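Local structure of dTDP-4-dehydrorhamnose 3,5-epimerase (Elizabethkingia anophelis NUHP1, 6C46) at residues A[92-97]-A[159-164]; A[12-15]-A[20-23]; A[24-29]-A[114-119]; A[16-21]-A[47-52]. The protein probably catalyses the epimerization of the C3' and C5' positions of dTDP-4-dehydro-6-deoxy-D-glucose on the pathway to dTDP-L-rhamnose. All blocks are in the same frame, centred on the assembly; numbering follows the deposited sequence.

Overall arrangement
Contact 1 is the partly buried one: aliphatic side chains of strand 88-95 meet a loop that follows strand 151-153. Contacts 2, 3 and 4 lie at the surface and gather round strand 20-23 and its continuation. Contact 2 is the hairpin of strands 10-13 and 20-23, and the sole one of the four whose two segments are joined by backbone hydrogen bonds. Contact 4 shares Tyr-20 and Ile-21 with it, their centres about 9 Å apart, and turns toward the calcium site. In contact 3 a proline and a valine beyond the same strand rest on the approach to strand 118-121, its sheet neighbour. Contacts 1 and 4 are joined by Arg-97, which reaches the turn at Lys-17 and Asp-18.

Contact 1: residues A[92-97]-A[159-164]; sequences VAVDLR and SDLSID
Val-92 straddles the CG2 methyl of Ile-163: its CG1 and its CG2 each lie 3.9 Å from that one carbon, as the two side chains slide past each other in opposite directions. The longer branch of Ile-163 runs on toward Val-94. With CG1 anti to its own carbonyl carbon (chi1 -65°), it brings CD1 to 4.1 Å from Val-94 CG2 and 4.0 Å from Val-92 CG1, bridging the two valines. Leu-161 meets Val-94 tip to tip, its CD1 equidistant from Val-94 CG1 and CG2, 4.2 Å from each. Leu-69 and Cys-106, from the strands 66-72 and 106-112, also touch Val-94, Leu-161 and Ile-163. Where the strand ends the chemistry turns polar. Asp-95 OD1 accepts from Arg-97 N in an Asx turn, and from Arg-97 NE, which comes from the opposite face of the carboxylate. Arg-97 NH2 reaches Asp-95 OD2 at 2.9 Å, so the guanidinium grips side-on; Ser-100 and Thr-102 also bond OD2. The hydrophobic patch packs the loop after strand 151-153 against the five-stranded sheet of this cupin fold, with the Val-94 side chain about 10 Å from that of His-70, the predicted proton acceptor.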
loop_
_atom_site.group_PDB
_atom_site.type_symbol
_atom_site.label_atom_id
_atom_site.label_comp_id
_atom_site.label_asym_id
_atom_site.label_seq_id
_atom_site.Cartn_x
_atom_site.Cartn_y
_atom_site.Cartn_z
ATOM N N VAL A 92 1.304 -17.484 6.759
ATOM C CA VAL A 92 0.660 -18.783 6.523
ATOM C C VAL A 92 -0.802 -18.580 6.149
ATOM O O VAL A 92 -1.498 -17.767 6.762
ATOM C CB VAL A 92 0.757 -19.691 7.774
ATOM C CG1 VAL A 92 -0.035 -20.967 7.557
ATOM C CG2 VAL A 92 2.223 -20.031 8.085
ATOM N N ALA A 93 -1.262 -19.311 5.139
ATOM C CA ALA A 93 -2.662 -19.335 4.736
ATOM C C ALA A 93 -3.188 -20.763 4.822
ATOM O O ALA A 93 -2.441 -21.718 4.581
ATOM C CB ALA A 93 -2.842 -18.800 3.313
ATOM N N VAL A 94 -4.476 -20.900 5.172
ATOM C CA VAL A 94 -5.158 -22.192 5.281
ATOM C C VAL A 94 -6.467 -22.116 4.512
ATOM O O VAL A 94 -7.293 -21.232 4.773
ATOM C CB VAL A 94 -5.454 -22.581 6.740
ATOM C CG1 VAL A 94 -6.115 -23.990 6.780
ATOM C CG2 VAL A 94 -4.186 -22.510 7.571
ATOM N N ASP A 95 -6.662 -23.027 3.580
ATOM C CA ASP A 95 -7.888 -23.055 2.791
ATOM C C ASP A 95 -8.978 -23.694 3.645
ATOM O O ASP A 95 -8.843 -24.847 4.074
ATOM C CB ASP A 95 -7.629 -23.821 1.482
ATOM C CG ASP A 95 -8.803 -23.796 0.519
ATOM O OD1 ASP A 95 -9.922 -23.377 0.910
ATOM O OD2 ASP A 95 -8.588 -24.179 -0.658
ATOM N N LEU A 96 -10.050 -22.946 3.913
ATOM C CA LEU A 96 -11.159 -23.465 4.704
ATOM C C LEU A 96 -12.450 -23.579 3.909
ATOM O O LEU A 96 -13.530 -23.671 4.505
ATOM C CB LEU A 96 -11.377 -22.600 5.943
ATOM C CG LEU A 96 -10.185 -22.543 6.909
ATOM C CD1 LEU A 96 -10.463 -21.501 8.009
ATOM C CD2 LEU A 96 -9.899 -23.920 7.504
ATOM N N ARG A 97 -12.369 -23.573 2.579
ATOM C CA ARG A 97 -13.553 -23.745 1.745
ATOM C C ARG A 97 -13.879 -25.230 1.633
ATOM O O ARG A 97 -13.142 -25.990 0.991
ATOM C CB ARG A 97 -13.321 -23.118 0.369
ATOM C CG ARG A 97 -13.003 -21.629 0.489
ATOM C CD ARG A 97 -12.476 -21.074 -0.822
ATOM N NE ARG A 97 -11.245 -21.775 -1.212
ATOM C CZ ARG A 97 -10.555 -21.516 -2.314
ATOM N NH1 ARG A 97 -10.962 -20.557 -3.144
ATOM N NH2 ARG A 97 -9.451 -22.216 -2.579
ATOM N N SER A 159 -3.161 -29.376 15.861
ATOM C CA SER A 159 -2.409 -30.585 15.517
ATOM C C SER A 159 -2.857 -31.217 14.199
ATOM O O SER A 159 -2.067 -31.934 13.573
ATOM C CB SER A 159 -2.508 -31.608 16.651
ATOM O OG SER A 159 -3.857 -31.979 16.863
ATOM N N ASP A 160 -4.096 -30.980 13.759
ATOM C CA ASP A 160 -4.498 -31.479 12.448
ATOM C C ASP A 160 -3.787 -30.725 11.329
ATOM O O ASP A 160 -3.363 -31.334 10.340
ATOM C CB ASP A 160 -6.015 -31.382 12.275
ATOM C CG ASP A 160 -6.776 -32.382 13.151
ATOM O OD1 ASP A 160 -6.217 -33.432 13.502
ATOM O OD2 ASP A 160 -7.952 -32.138 13.459
ATOM N N LEU A 161 -3.628 -29.403 11.470
ATOM C CA LEU A 161 -2.940 -28.639 10.437
ATOM C C LEU A 161 -1.431 -28.808 10.519
ATOM O O LEU A 161 -0.751 -28.789 9.485
ATOM C CB LEU A 161 -3.291 -27.162 10.556
ATOM C CG LEU A 161 -4.782 -26.850 10.464
ATOM C CD1 LEU A 161 -4.996 -25.344 10.541
ATOM C CD2 LEU A 161 -5.342 -27.438 9.169
ATOM N N SER A 162 -0.904 -28.948 11.732
ATOM C CA SER A 162 0.529 -29.131 11.961
ATOM C C SER A 162 1.367 -28.105 11.189
ATOM O O SER A 162 2.312 -28.444 10.481
ATOM C CB SER A 162 0.946 -30.561 11.610
ATOM O OG SER A 162 2.271 -30.831 12.027
ATOM N N ILE A 163 1.023 -26.825 11.344
ATOM C CA ILE A 163 1.758 -25.775 10.646
ATOM C C ILE A 163 3.149 -25.607 11.248
ATOM O O ILE A 163 3.319 -25.586 12.473
ATOM C CB ILE A 163 0.974 -24.455 10.698
ATOM C CG1 ILE A 163 -0.333 -24.609 9.929
ATOM C CG2 ILE A 163 1.825 -23.288 10.145
ATOM C CD1 ILE A 163 -1.347 -23.530 10.283
ATOM N N ASP A 164 4.153 -25.454 10.383
ATOM C CA ASP A 164 5.511 -25.115 10.800
ATOM C C ASP A 164 5.628 -23.593 10.899
ATOM O O ASP A 164 5.676 -22.900 9.878
ATOM C CB ASP A 164 6.515 -25.674 9.794
ATOM C CG ASP A 164 7.961 -25.411 10.184
ATOM O OD1 ASP A 164 8.207 -24.796 11.242
ATOM O OD2 ASP A 164 8.861 -25.855 9.431
#

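Contact 2: residues A[12-15]-A[20-23]; sequences VKTP and YIIE
The two strands run antiparallel, with Val-12 and Ile-21 as a hydrogen-bonded pair: Val-12 N gives to Ile-21 O at 2.7 Å, and Ile-21 N gives to Val-12 O at 3.0 Å. Both bonds are close to straight. Val-12 O has further company, for it sits at the edge of the Tyr-20 ring, 3.8 Å from Tyr-20 CD1. On the face that carries Lys-13 and Tyr-20 the aliphatic part of the lysine meets the ring obliquely, its CD 4.1 Å from Tyr-20 CE1. Bends at chi2 (82°) and chi4 then curl the chain round so that NZ bonds the O of the next residue, Thr-14, at 2.9 Å. A water 2.9 Å from Tyr-20 OH also receives a weak bond from Lys-13 NZ, linking the two polar ends. On the face of Val-12 and Ile-21 the two CB atoms pack together; beyond the strand, Thr-14 CG2 lies 3.9 Å from Ile-21 CG1. The Thr-14 hydroxyl turns to Cys-19 O and Leu-16 N, in the connection between the strands, while Glu-23 pairs with Lys-10. This is a beta hairpin, with strand 10-13 the outermost strand, within this chain, of the six-stranded sheet.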
loop_
_atom_site.group_PDB
_atom_site.type_symbol
_atom_site.label_atom_id
_atom_site.label_comp_id
_atom_site.label_asym_id
_atom_site.label_seq_id
_atom_site.Cartn_x
_atom_site.Cartn_y
_atom_site.Cartn_z
ATOM N N VAL A 12 2.483 -16.289 -9.196
ATOM C CA VAL A 12 3.111 -17.604 -9.091
ATOM C C VAL A 12 2.187 -18.547 -8.327
ATOM O O VAL A 12 1.702 -18.205 -7.241
ATOM C CB VAL A 12 4.488 -17.496 -8.410
ATOM C CG1 VAL A 12 5.074 -18.877 -8.167
ATOM C CG2 VAL A 12 5.449 -16.659 -9.283
ATOM N N LYS A 13 1.951 -19.732 -8.895
ATOM C CA LYS A 13 1.063 -20.718 -8.298
ATOM C C LYS A 13 1.579 -21.188 -6.936
ATOM O O LYS A 13 2.788 -21.328 -6.722
ATOM C CB LYS A 13 0.948 -21.922 -9.251
ATOM C CG LYS A 13 -0.110 -22.933 -8.838
ATOM C CD LYS A 13 -1.494 -22.495 -9.302
ATOM C CE LYS A 13 -2.525 -23.601 -9.067
ATOM N NZ LYS A 13 -2.742 -23.837 -7.596
ATOM N N THR A 14 0.657 -21.451 -6.015
ATOM C CA THR A 14 1.000 -22.152 -4.777
ATOM C C THR A 14 0.191 -23.442 -4.702
ATOM O O THR A 14 -0.691 -23.673 -5.544
ATOM C CB THR A 14 0.702 -21.289 -3.539
ATOM O OG1 THR A 14 -0.709 -21.235 -3.332
ATOM C CG2 THR A 14 1.238 -19.879 -3.732
ATOM N N PRO A 15 0.443 -24.306 -3.716
ATOM C CA PRO A 15 -0.376 -25.521 -3.591
ATOM C C PRO A 15 -1.826 -25.269 -3.202
ATOM O O PRO A 15 -2.594 -26.235 -3.171
ATOM C CB PRO A 15 0.347 -26.327 -2.500
ATOM C CG PRO A 15 1.764 -25.802 -2.486
ATOM C CD PRO A 15 1.624 -24.344 -2.827
ATOM N N TYR A 20 -2.051 -16.996 -4.556
ATOM C CA TYR A 20 -0.942 -16.691 -5.454
ATOM C C TYR A 20 0.097 -15.809 -4.788
ATOM O O TYR A 20 -0.208 -15.012 -3.893
ATOM C CB TYR A 20 -1.397 -15.961 -6.753
ATOM C CG TYR A 20 -2.379 -16.785 -7.531
ATOM C CD1 TYR A 20 -1.950 -17.884 -8.280
ATOM C CD2 TYR A 20 -3.726 -16.476 -7.516
ATOM C CE1 TYR A 20 -2.855 -18.673 -8.970
ATOM C CE2 TYR A 20 -4.637 -17.247 -8.213
ATOM C CZ TYR A 20 -4.203 -18.333 -8.934
ATOM O OH TYR A 20 -5.119 -19.090 -9.606
ATOM N N ILE A 21 1.325 -15.937 -5.281
ATOM C CA ILE A 21 2.418 -15.024 -4.969
ATOM C C ILE A 21 2.529 -14.021 -6.113
ATOM O O ILE A 21 2.616 -14.418 -7.282
ATOM C CB ILE A 21 3.738 -15.797 -4.789
ATOM C CG1 ILE A 21 3.620 -16.784 -3.622
ATOM C CG2 ILE A 21 4.934 -14.813 -4.591
ATOM C CD1 ILE A 21 4.682 -17.883 -3.683
ATOM N N ILE A 22 2.570 -12.730 -5.790
ATOM C CA ILE A 22 2.851 -11.708 -6.804
ATOM C C ILE A 22 4.341 -11.423 -6.756
ATOM O O ILE A 22 4.852 -10.899 -5.760
ATOM C CB ILE A 22 2.069 -10.418 -6.571
ATOM C CG1 ILE A 22 0.588 -10.727 -6.380
ATOM C CG2 ILE A 22 2.330 -9.447 -7.775
ATOM C CD1 ILE A 22 -0.325 -9.490 -6.381
ATOM N N GLU A 23 5.035 -11.771 -7.830
ATOM C CA GLU A 23 6.456 -11.484 -7.973
ATOM C C GLU A 23 6.622 -10.204 -8.769
ATOM O O GLU A 23 6.116 -10.126 -9.900
ATOM C CB GLU A 23 7.176 -12.628 -8.677
ATOM C CG GLU A 23 8.636 -12.333 -9.048
ATOM C CD GLU A 23 9.301 -13.517 -9.753
ATOM O OE1 GLU A 23 8.922 -14.665 -9.459
ATOM O OE2 GLU A 23 10.179 -13.303 -10.608
HETATM O O HOH W 1 -5.282 -21.668 -8.361
#

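Contact 3: residues A[24-29]-A[114-119]; sequences PTVFED and ENKLQF
The Pro-24 ring turns its CG and CD atoms to the chain at Lys-116 and Leu-117. CG lies 4.0 Å from Lys-116 CB and equally far from Lys-116 O, while CD comes within 4.2 Å of Leu-117 CD2; the proline crosses both side chains at about a right angle. Beyond it the lysine crosses Val-26, whose CG2 is 4.1 Å from Lys-116 CD, again nearly at right angles. Extended through chi2 and chi3, the lysine chain carries CB past Pro-24 and CD past Val-26 before bending at chi4 (63°), which swings NZ back to Glu-114 O at 3.2 Å. Thus the carbon part makes the contact and the ammonium group folds onto its own segment. From strand 32-39, Tyr-35 touches Pro-24, Tyr-33 touches Val-26, and both touch Lys-116. The backbone here is shaped by Asn-115, whose OD1 accepts from Leu-117 N at 3.0 Å, 34° out of the amide plane; its ND2 bonds Glu-110 O. Lys-116, between Asn-115 and Leu-117, has positive phi (60°). Leu-117 itself leans on Met-109 and Leu-111. Apolar packing therefore joins the link between strands 20-23 and 27-29 to an Asx turn leading into strand 118-121, at the surface of the cupin fold and away from the annotated sites.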
loop_
_atom_site.group_PDB
_atom_site.type_symbol
_atom_site.label_atom_id
_atom_site.label_comp_id
_atom_site.label_asym_id
_atom_site.label_seq_id
_atom_site.Cartn_x
_atom_site.Cartn_y
_atom_site.Cartn_z
ATOM N N PRO A 24 7.312 -9.199 -8.245
ATOM C CA PRO A 24 7.380 -7.906 -8.927
ATOM C C PRO A 24 8.405 -7.915 -10.049
ATOM O O PRO A 24 9.379 -8.671 -10.036
ATOM C CB PRO A 24 7.820 -6.961 -7.803
ATOM C CG PRO A 24 8.809 -7.825 -7.037
ATOM C CD PRO A 24 8.205 -9.249 -7.072
ATOM N N THR A 25 8.178 -7.063 -11.047
ATOM C CA THR A 25 9.168 -6.808 -12.091
ATOM C C THR A 25 9.817 -5.469 -11.752
ATOM O O THR A 25 9.221 -4.410 -11.963
ATOM C CB THR A 25 8.516 -6.788 -13.469
ATOM O OG1 THR A 25 7.951 -8.075 -13.729
ATOM C CG2 THR A 25 9.541 -6.459 -14.536
ATOM N N VAL A 26 11.027 -5.518 -11.222
ATOM C CA VAL A 26 11.695 -4.336 -10.692
ATOM C C VAL A 26 12.603 -3.748 -11.758
ATOM O O VAL A 26 13.434 -4.455 -12.348
ATOM C CB VAL A 26 12.476 -4.680 -9.415
ATOM C CG1 VAL A 26 13.145 -3.420 -8.836
ATOM C CG2 VAL A 26 11.523 -5.313 -8.419
ATOM N N PHE A 27 12.411 -2.467 -12.043
ATOM C CA PHE A 27 13.259 -1.745 -12.975
ATOM C C PHE A 27 14.276 -0.923 -12.197
ATOM O O PHE A 27 13.903 -0.074 -11.382
ATOM C CB PHE A 27 12.417 -0.872 -13.903
ATOM C CG PHE A 27 11.448 -1.668 -14.738
ATOM C CD1 PHE A 27 11.853 -2.242 -15.937
ATOM C CD2 PHE A 27 10.143 -1.870 -14.306
ATOM C CE1 PHE A 27 10.967 -2.982 -16.700
ATOM C CE2 PHE A 27 9.251 -2.608 -15.067
ATOM C CZ PHE A 27 9.664 -3.169 -16.263
ATOM N N GLU A 28 15.548 -1.168 -12.452
ATOM C CA GLU A 28 16.611 -0.484 -11.739
ATOM C C GLU A 28 17.187 0.582 -12.660
ATOM O O GLU A 28 17.039 0.520 -13.884
ATOM C CB GLU A 28 17.698 -1.465 -11.279
ATOM N N ASP A 29 17.827 1.577 -12.056
ATOM C CA ASP A 29 18.456 2.673 -12.793
ATOM C C ASP A 29 19.308 3.463 -11.809
ATOM O O ASP A 29 19.466 3.066 -10.647
ATOM C CB ASP A 29 17.411 3.556 -13.486
ATOM C CG ASP A 29 16.654 4.459 -12.514
ATOM O OD1 ASP A 29 16.338 5.612 -12.888
ATOM O OD2 ASP A 29 16.377 4.018 -11.373
ATOM N N GLU A 114 13.100 -7.007 1.688
ATOM C CA GLU A 114 14.075 -7.320 0.659
ATOM C C GLU A 114 13.433 -8.049 -0.509
ATOM O O GLU A 114 13.712 -7.715 -1.666
ATOM C CB GLU A 114 15.215 -8.150 1.249
ATOM C CG GLU A 114 16.301 -8.486 0.248
ATOM C CD GLU A 114 17.529 -9.112 0.891
ATOM O OE1 GLU A 114 17.386 -9.807 1.923
ATOM O OE2 GLU A 114 18.644 -8.903 0.359
ATOM N N ASN A 115 12.573 -9.050 -0.253
ATOM C CA ASN A 115 12.131 -9.825 -1.413
ATOM C C ASN A 115 10.942 -9.208 -2.127
ATOM O O ASN A 115 10.635 -9.624 -3.254
ATOM C CB ASN A 115 11.885 -11.323 -1.062
ATOM C CG ASN A 115 10.642 -11.617 -0.185
ATOM O OD1 ASN A 115 9.664 -10.861 -0.103
ATOM N ND2 ASN A 115 10.688 -12.785 0.463
ATOM N N LYS A 116 10.278 -8.217 -1.519
ATOM C CA LYS A 116 9.214 -7.442 -2.159
ATOM C C LYS A 116 8.038 -8.300 -2.607
ATOM O O LYS A 116 7.184 -7.842 -3.387
ATOM C CB LYS A 116 9.756 -6.652 -3.354
ATOM C CG LYS A 116 10.960 -5.791 -3.021
ATOM C CD LYS A 116 11.482 -5.065 -4.295
ATOM C CE LYS A 116 12.796 -4.324 -4.046
ATOM N NZ LYS A 116 13.926 -5.213 -3.673
ATOM N N LEU A 117 7.931 -9.521 -2.095
ATOM C CA LEU A 117 6.837 -10.388 -2.502
ATOM C C LEU A 117 5.510 -9.974 -1.866
ATOM O O LEU A 117 5.456 -9.428 -0.761
ATOM C CB LEU A 117 7.151 -11.841 -2.117
ATOM C CG LEU A 117 8.370 -12.451 -2.842
ATOM C CD1 LEU A 117 8.695 -13.905 -2.358
ATOM C CD2 LEU A 117 8.139 -12.437 -4.348
ATOM N N GLN A 118 4.420 -10.278 -2.563
ATOM C CA GLN A 118 3.089 -10.177 -1.989
ATOM C C GLN A 118 2.410 -11.534 -2.076
ATOM O O GLN A 118 2.657 -12.311 -3.001
ATOM C CB GLN A 118 2.233 -9.165 -2.725
ATOM C CG GLN A 118 2.809 -7.753 -2.733
ATOM C CD GLN A 118 2.096 -6.952 -3.784
ATOM O OE1 GLN A 118 1.069 -6.355 -3.507
ATOM N NE2 GLN A 118 2.601 -7.004 -5.024
ATOM N N PHE A 119 1.491 -11.771 -1.150
ATOM C CA PHE A 119 0.826 -13.061 -1.005
ATOM C C PHE A 119 -0.667 -12.770 -1.042
ATOM O O PHE A 119 -1.158 -11.954 -0.250
ATOM C CB PHE A 119 1.259 -13.703 0.320
ATOM C CG PHE A 119 0.793 -15.130 0.538
ATOM C CD1 PHE A 119 0.530 -15.579 1.830
ATOM C CD2 PHE A 119 0.697 -16.027 -0.501
ATOM C CE1 PHE A 119 0.147 -16.911 2.069
ATOM C CE2 PHE A 119 0.312 -17.341 -0.276
ATOM C CZ PHE A 119 0.028 -17.785 1.017
#

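Contact 4: residues A[16-21]-A[47-52]; sequences LKDCYI and TGLNGH
Thr-47 OG1 accepts from Leu-49 N at 3.0 Å (159°), forming an ST turn, and gives its own hydrogen to Phe-43 O in helix 40-47. The hydroxyl is thus held from two sides, and Thr-47 CG2, anti to the carbonyl carbon, is left to meet Tyr-20. It lies 4.1 Å from Tyr-20 CE2, approaching the ring obliquely as the two side chains slide past each other. Gly-48, with positive phi (64°), carries the chain out of the helix, and Leu-49 turns back toward the residues 16-21. Its CD1 rests 4.1 Å from both Asp-18 CB and Asp-18 O. Asp-18 occupies the third position of a type II turn closed by Cys-19 N to Leu-16 O at 3.1 Å, with phi of 72°. Its carboxylate takes no part in the apolar meeting: OD2 forms a salt bridge with Arg-97 NH1, while Arg-97 NH2 holds Lys-17 O. Farther along, Asn-50 OD1 accepts from His-52 N at 3.0 Å in an Asx turn, the donor lying above the amide plane. Gly-51 N bonds Glu-44 OE2, a second-shell bond to a calcium ligand, and His-52 NE2 bonds Glu-40 OE1 of the second subunit, where the two His-52 rings stack. The chemistry implies a division of labour: across the segments the contacts are van der Waals ones led by carbon, one of them including the Asp-18 carbonyl, whereas the polar groups serve the turns, the Arg-97 pairing, the calcium-binding glutamates and a contact with the second subunit.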
loop_
_atom_site.group_PDB
_atom_site.type_symbol
_atom_site.label_atom_id
_atom_site.label_comp_id
_atom_site.label_asym_id
_atom_site.label_seq_id
_atom_site.Cartn_x
_atom_site.Cartn_y
_atom_site.Cartn_z
ATOM N N LEU A 16 -2.234 -24.041 -2.862
ATOM C CA LEU A 16 -3.615 -23.793 -2.456
ATOM C C LEU A 16 -4.370 -23.121 -3.601
ATOM O O LEU A 16 -3.866 -22.172 -4.203
ATOM C CB LEU A 16 -3.680 -22.939 -1.180
ATOM C CG LEU A 16 -2.856 -23.467 0.012
ATOM C CD1 LEU A 16 -3.096 -22.603 1.251
ATOM C CD2 LEU A 16 -3.161 -24.923 0.326
ATOM N N LYS A 17 -5.563 -23.623 -3.910
ATOM C CA LYS A 17 -6.300 -23.082 -5.052
ATOM C C LYS A 17 -6.606 -21.609 -4.849
ATOM O O LYS A 17 -7.117 -21.224 -3.797
ATOM C CB LYS A 17 -7.617 -23.831 -5.246
ATOM C CG LYS A 17 -8.357 -23.443 -6.541
ATOM C CD LYS A 17 -9.682 -24.227 -6.685
ATOM C CE LYS A 17 -10.694 -23.806 -5.637
ATOM N NZ LYS A 17 -12.010 -24.458 -5.862
ATOM N N ASP A 18 -6.352 -20.804 -5.884
ATOM C CA ASP A 18 -6.630 -19.371 -5.965
ATOM C C ASP A 18 -5.699 -18.546 -5.104
ATOM O O ASP A 18 -5.883 -17.329 -5.008
ATOM C CB ASP A 18 -8.062 -19.003 -5.564
ATOM C CG ASP A 18 -9.118 -19.742 -6.391
ATOM O OD1 ASP A 18 -9.021 -19.712 -7.630
ATOM O OD2 ASP A 18 -10.039 -20.346 -5.800
ATOM N N CYS A 19 -4.717 -19.156 -4.469
ATOM C CA CYS A 19 -3.791 -18.441 -3.605
ATOM C C CYS A 19 -2.479 -18.253 -4.371
ATOM O O CYS A 19 -1.872 -19.234 -4.815
ATOM C CB CYS A 19 -3.634 -19.249 -2.308
ATOM S SG CYS A 19 -2.428 -18.699 -1.116
ATOM N N TYR A 20 -2.051 -16.996 -4.556
ATOM C CA TYR A 20 -0.942 -16.691 -5.454
ATOM C C TYR A 20 0.097 -15.809 -4.788
ATOM O O TYR A 20 -0.208 -15.012 -3.893
ATOM C CB TYR A 20 -1.397 -15.961 -6.753
ATOM C CG TYR A 20 -2.379 -16.785 -7.531
ATOM C CD1 TYR A 20 -1.950 -17.884 -8.280
ATOM C CD2 TYR A 20 -3.726 -16.476 -7.516
ATOM C CE1 TYR A 20 -2.855 -18.673 -8.970
ATOM C CE2 TYR A 20 -4.637 -17.247 -8.213
ATOM C CZ TYR A 20 -4.203 -18.333 -8.934
ATOM O OH TYR A 20 -5.119 -19.090 -9.606
ATOM N N ILE A 21 1.325 -15.937 -5.281
ATOM C CA ILE A 21 2.418 -15.024 -4.969
ATOM C C ILE A 21 2.529 -14.021 -6.113
ATOM O O ILE A 21 2.616 -14.418 -7.282
ATOM C CB ILE A 21 3.738 -15.797 -4.789
ATOM C CG1 ILE A 21 3.620 -16.784 -3.622
ATOM C CG2 ILE A 21 4.934 -14.813 -4.591
ATOM C CD1 ILE A 21 4.682 -17.883 -3.683
ATOM N N THR A 47 -6.939 -13.773 -13.120
ATOM C CA THR A 47 -7.517 -14.709 -12.174
ATOM C C THR A 47 -9.014 -14.894 -12.296
ATOM O O THR A 47 -9.535 -15.855 -11.726
ATOM C CB THR A 47 -7.208 -14.272 -10.748
ATOM O OG1 THR A 47 -7.840 -13.007 -10.499
ATOM C CG2 THR A 47 -5.732 -14.133 -10.603
ATOM N N GLY A 48 -9.723 -13.973 -12.939
ATOM C CA GLY A 48 -11.169 -13.986 -12.832
ATOM C C GLY A 48 -11.705 -13.740 -11.432
ATOM O O GLY A 48 -12.903 -13.912 -11.195
ATOM N N LEU A 49 -10.842 -13.346 -10.496
ATOM C CA LEU A 49 -11.248 -13.039 -9.129
ATOM C C LEU A 49 -11.440 -11.534 -8.954
ATOM O O LEU A 49 -10.969 -10.733 -9.762
ATOM C CB LEU A 49 -10.205 -13.522 -8.124
ATOM C CG LEU A 49 -9.904 -15.029 -8.149
ATOM C CD1 LEU A 49 -8.758 -15.324 -7.207
ATOM C CD2 LEU A 49 -11.127 -15.778 -7.691
ATOM N N ASN A 50 -12.127 -11.162 -7.870
ATOM C CA ASN A 50 -12.241 -9.754 -7.488
ATOM C C ASN A 50 -10.870 -9.168 -7.164
ATOM O O ASN A 50 -10.136 -9.706 -6.333
ATOM C CB ASN A 50 -13.148 -9.626 -6.281
ATOM C CG ASN A 50 -13.219 -8.201 -5.761
ATOM O OD1 ASN A 50 -13.194 -7.228 -6.537
ATOM N ND2 ASN A 50 -13.328 -8.070 -4.445
ATOM N N GLY A 51 -10.516 -8.060 -7.808
ATOM C CA GLY A 51 -9.264 -7.387 -7.479
ATOM C C GLY A 51 -9.425 -6.046 -6.798
ATOM O O GLY A 51 -8.436 -5.310 -6.666
ATOM N N HIS A 52 -10.632 -5.691 -6.374
ATOM C CA HIS A 52 -10.933 -4.390 -5.769
ATOM C C HIS A 52 -10.664 -4.442 -4.271
ATOM O O HIS A 52 -11.459 -5.005 -3.504
ATOM C CB HIS A 52 -12.391 -4.041 -6.031
ATOM C CG HIS A 52 -12.815 -2.720 -5.460
ATOM N ND1 HIS A 52 -14.118 -2.275 -5.518
ATOM C CD2 HIS A 52 -12.104 -1.733 -4.863
ATOM C CE1 HIS A 52 -14.202 -1.081 -4.950
ATOM N NE2 HIS A 52 -12.993 -0.727 -4.543
#